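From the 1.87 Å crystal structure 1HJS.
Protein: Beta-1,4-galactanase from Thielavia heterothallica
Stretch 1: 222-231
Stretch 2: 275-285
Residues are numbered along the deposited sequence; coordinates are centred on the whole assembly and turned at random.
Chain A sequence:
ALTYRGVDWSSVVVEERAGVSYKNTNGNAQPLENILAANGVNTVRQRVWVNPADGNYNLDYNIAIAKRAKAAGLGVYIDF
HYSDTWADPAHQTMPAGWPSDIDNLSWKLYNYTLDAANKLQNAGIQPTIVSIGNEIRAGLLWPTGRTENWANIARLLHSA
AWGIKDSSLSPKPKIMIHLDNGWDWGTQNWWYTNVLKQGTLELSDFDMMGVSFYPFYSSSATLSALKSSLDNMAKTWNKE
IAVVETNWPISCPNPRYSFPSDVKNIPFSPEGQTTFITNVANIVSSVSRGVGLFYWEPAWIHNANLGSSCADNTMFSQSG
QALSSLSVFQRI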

# COMPACT_ATOMS: atom_id res chain seq x y z
N THR A 222 -9.77 14.67 7.28
CA THR A 222 -10.96 15.03 6.53
C THR A 222 -10.71 14.83 5.04
O THR A 222 -9.57 14.81 4.58
CB THR A 222 -11.35 16.50 6.74
OG1 THR A 222 -10.25 17.34 6.39
CG2 THR A 222 -11.74 16.74 8.20
N LEU A 223 -11.79 14.69 4.28
CA LEU A 223 -11.67 14.54 2.84
C LEU A 223 -11.15 15.86 2.29
O LEU A 223 -10.42 15.89 1.29
CB LEU A 223 -13.04 14.21 2.23
CG LEU A 223 -13.61 12.86 2.68
CD1 LEU A 223 -15.03 12.71 2.15
CD2 LEU A 223 -12.73 11.73 2.16
N SER A 224 -11.52 16.96 2.95
CA SER A 224 -11.07 18.28 2.52
C SER A 224 -9.55 18.39 2.65
O SER A 224 -8.88 18.90 1.76
CB SER A 224 -11.75 19.37 3.35
OG SER A 224 -11.43 19.24 4.72
N ALA A 225 -9.01 17.90 3.77
CA ALA A 225 -7.57 17.96 4.00
C ALA A 225 -6.83 17.06 3.00
O ALA A 225 -5.73 17.38 2.57
CB ALA A 225 -7.24 17.54 5.43
N LEU A 226 -7.44 15.92 2.66
CA LEU A 226 -6.82 15.01 1.70
C LEU A 226 -6.74 15.70 0.34
O LEU A 226 -5.70 15.70 -0.31
CB LEU A 226 -7.63 13.72 1.58
CG LEU A 226 -7.09 12.70 0.57
CD1 LEU A 226 -5.71 12.24 0.99
CD2 LEU A 226 -8.05 11.52 0.47
N LYS A 227 -7.86 16.28 -0.08
CA LYS A 227 -7.91 16.97 -1.36
C LYS A 227 -6.85 18.07 -1.43
O LYS A 227 -6.10 18.14 -2.41
CB LYS A 227 -9.30 17.59 -1.57
CG LYS A 227 -9.38 18.58 -2.73
CD LYS A 227 -8.98 17.96 -4.06
CE LYS A 227 -9.22 18.94 -5.21
NZ LYS A 227 -8.76 18.42 -6.53
N SER A 228 -6.79 18.90 -0.40
CA SER A 228 -5.82 19.99 -0.37
C SER A 228 -4.38 19.48 -0.39
O SER A 228 -3.54 20.00 -1.12
CB SER A 228 -6.05 20.86 0.87
OG SER A 228 -5.16 21.96 0.89
N SER A 229 -4.10 18.47 0.43
CA SER A 229 -2.75 17.90 0.50
C SER A 229 -2.33 17.30 -0.84
O SER A 229 -1.25 17.61 -1.35
CB SER A 229 -2.69 16.83 1.59
OG SER A 229 -1.38 16.30 1.71
N LEU A 230 -3.17 16.45 -1.41
CA LEU A 230 -2.84 15.82 -2.69
C LEU A 230 -2.64 16.88 -3.77
O LEU A 230 -1.70 16.80 -4.56
CB LEU A 230 -3.93 14.82 -3.09
CG LEU A 230 -4.13 13.64 -2.13
CD1 LEU A 230 -5.11 12.64 -2.75
CD2 LEU A 230 -2.80 12.96 -1.84
N ASP A 231 -3.52 17.88 -3.81
CA ASP A 231 -3.39 18.95 -4.79
C ASP A 231 -2.03 19.62 -4.66
O ASP A 231 -1.36 19.90 -5.65
CB ASP A 231 -4.49 20.01 -4.59
CG ASP A 231 -5.75 19.73 -5.41
OD1 ASP A 231 -5.80 18.74 -6.17
OD2 ASP A 231 -6.70 20.53 -5.29
N THR A 275 -19.84 4.40 -0.26
CA THR A 275 -19.86 5.85 -0.33
C THR A 275 -18.48 6.43 -0.04
O THR A 275 -17.98 7.27 -0.78
CB THR A 275 -20.88 6.46 0.66
OG1 THR A 275 -22.20 6.05 0.30
CG2 THR A 275 -20.79 7.98 0.65
N PHE A 276 -17.87 5.97 1.05
CA PHE A 276 -16.55 6.46 1.43
C PHE A 276 -15.51 6.14 0.35
O PHE A 276 -14.76 7.02 -0.07
CB PHE A 276 -16.10 5.83 2.75
CG PHE A 276 -14.73 6.28 3.20
CD1 PHE A 276 -14.56 7.54 3.76
CD2 PHE A 276 -13.63 5.45 3.07
CE1 PHE A 276 -13.30 7.97 4.18
CE2 PHE A 276 -12.36 5.86 3.48
CZ PHE A 276 -12.19 7.13 4.04
N ILE A 277 -15.46 4.89 -0.07
CA ILE A 277 -14.50 4.47 -1.09
C ILE A 277 -14.68 5.27 -2.38
O ILE A 277 -13.71 5.73 -2.96
CB ILE A 277 -14.63 2.96 -1.40
CG1 ILE A 277 -14.27 2.15 -0.14
CG2 ILE A 277 -13.72 2.58 -2.56
CD1 ILE A 277 -14.53 0.67 -0.26
N THR A 278 -15.93 5.43 -2.81
CA THR A 278 -16.21 6.17 -4.04
C THR A 278 -15.78 7.63 -3.88
O THR A 278 -15.24 8.23 -4.82
CB THR A 278 -17.72 6.10 -4.39
OG1 THR A 278 -18.10 4.73 -4.58
CG2 THR A 278 -18.01 6.88 -5.66
N ASN A 279 -16.02 8.20 -2.71
CA ASN A 279 -15.63 9.59 -2.46
C ASN A 279 -14.12 9.76 -2.46
O ASN A 279 -13.60 10.70 -3.07
CB ASN A 279 -16.22 10.08 -1.13
CG ASN A 279 -17.71 10.35 -1.23
OD1 ASN A 279 -18.30 10.27 -2.31
ND2 ASN A 279 -18.32 10.70 -0.10
N VAL A 280 -13.40 8.86 -1.79
CA VAL A 280 -11.94 8.96 -1.77
C VAL A 280 -11.41 8.77 -3.19
O VAL A 280 -10.48 9.46 -3.61
CB VAL A 280 -11.31 7.90 -0.84
CG1 VAL A 280 -9.78 7.95 -0.95
CG2 VAL A 280 -11.74 8.14 0.60
N ALA A 281 -12.01 7.85 -3.93
CA ALA A 281 -11.59 7.58 -5.30
C ALA A 281 -11.74 8.84 -6.14
O ALA A 281 -10.84 9.20 -6.90
CB ALA A 281 -12.42 6.45 -5.90
N ASN A 282 -12.87 9.50 -6.00
CA ASN A 282 -13.12 10.70 -6.78
C ASN A 282 -12.27 11.88 -6.33
O ASN A 282 -12.01 12.78 -7.12
CB ASN A 282 -14.60 11.04 -6.78
CG ASN A 282 -15.39 10.12 -7.70
OD1 ASN A 282 -15.04 9.97 -8.87
ND2 ASN A 282 -16.44 9.49 -7.18
N ILE A 283 -11.84 11.87 -5.08
CA ILE A 283 -10.97 12.94 -4.60
C ILE A 283 -9.65 12.77 -5.34
O ILE A 283 -9.11 13.72 -5.89
CB ILE A 283 -10.74 12.85 -3.09
CG1 ILE A 283 -12.04 13.22 -2.36
CG2 ILE A 283 -9.61 13.81 -2.67
CD1 ILE A 283 -12.00 12.96 -0.88
N VAL A 284 -9.17 11.53 -5.38
CA VAL A 284 -7.93 11.22 -6.07
C VAL A 284 -8.04 11.59 -7.55
O VAL A 284 -7.12 12.19 -8.11
CB VAL A 284 -7.59 9.71 -5.96
CG1 VAL A 284 -6.39 9.38 -6.84
CG2 VAL A 284 -7.29 9.36 -4.50
N SER A 285 -9.15 11.24 -8.18
CA SER A 285 -9.34 11.54 -9.59
C SER A 285 -9.39 13.04 -9.88
O SER A 285 -9.09 13.46 -11.00
CB SER A 285 -10.61 10.88 -10.12
OG SER A 285 -10.48 9.47 -10.13

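How do the two backbones lie against each other? Both stretches are helical, Leu-223 to Asp-231 and Thr-275 to Ser-285, and they run in nearly the same direction, their axes inclined by 24° and 9.8 Å apart at closest approach. The backbones come near at Lys-227 and Ile-283, whose CA atoms are 6.0 Å apart. No hydrogen bond crosses between the stretches; each helix keeps its i to i+4 backbone bonds to itself, and side-chain shape does the joining.

Which bump fills which hollow? Leu-223 is the knob. Its side chain sits in a hole formed by Phe-276, Asn-279, Val-280 and Ile-283, residues spaced so that successive turns of one helix surround it. Leu-223 CD2 lies 3.4 Å from Ile-283 CD1, a snug methyl contact, and 4.0 Å from Val-280 CG2. The same Leu-223 CD2 meets the Phe-276 ring obliquely, 4.3 Å from Phe-276 CE1, while Leu-223 CD1 reaches Asn-279 CB at 4.4 Å, so even the amide residue offers carbon to the pocket.

What does Ile-283 do in return? It points toward the first helix and has the largest area covered by the other stretch. Ile-283 CG2 lies 3.8 Å from Lys-227 CA and 4.2 Å from Leu-226 CD2, so this branch packs close to the backbone of the first helix as CD1 meets Leu-223. Leu-226 CD2 also touches Val-280 CG1 at 4.2 Å, and one turn on, Leu-230 CD1 meets Val-284 CG2 at 4.3 Å. These contacts are apolar, held by close fit and the exclusion of water.

Where do the polar groups go? Two clear side-chain bonds lie within the first stretch, and some other polar groups bond elsewhere in the structure. Thr-222 OG1 caps the helix by accepting from Ala-225 N at 3.0 Å, and Lys-227 NZ forms a salt bridge with Asp-231 OD1, also at 3.0 Å, one turn along.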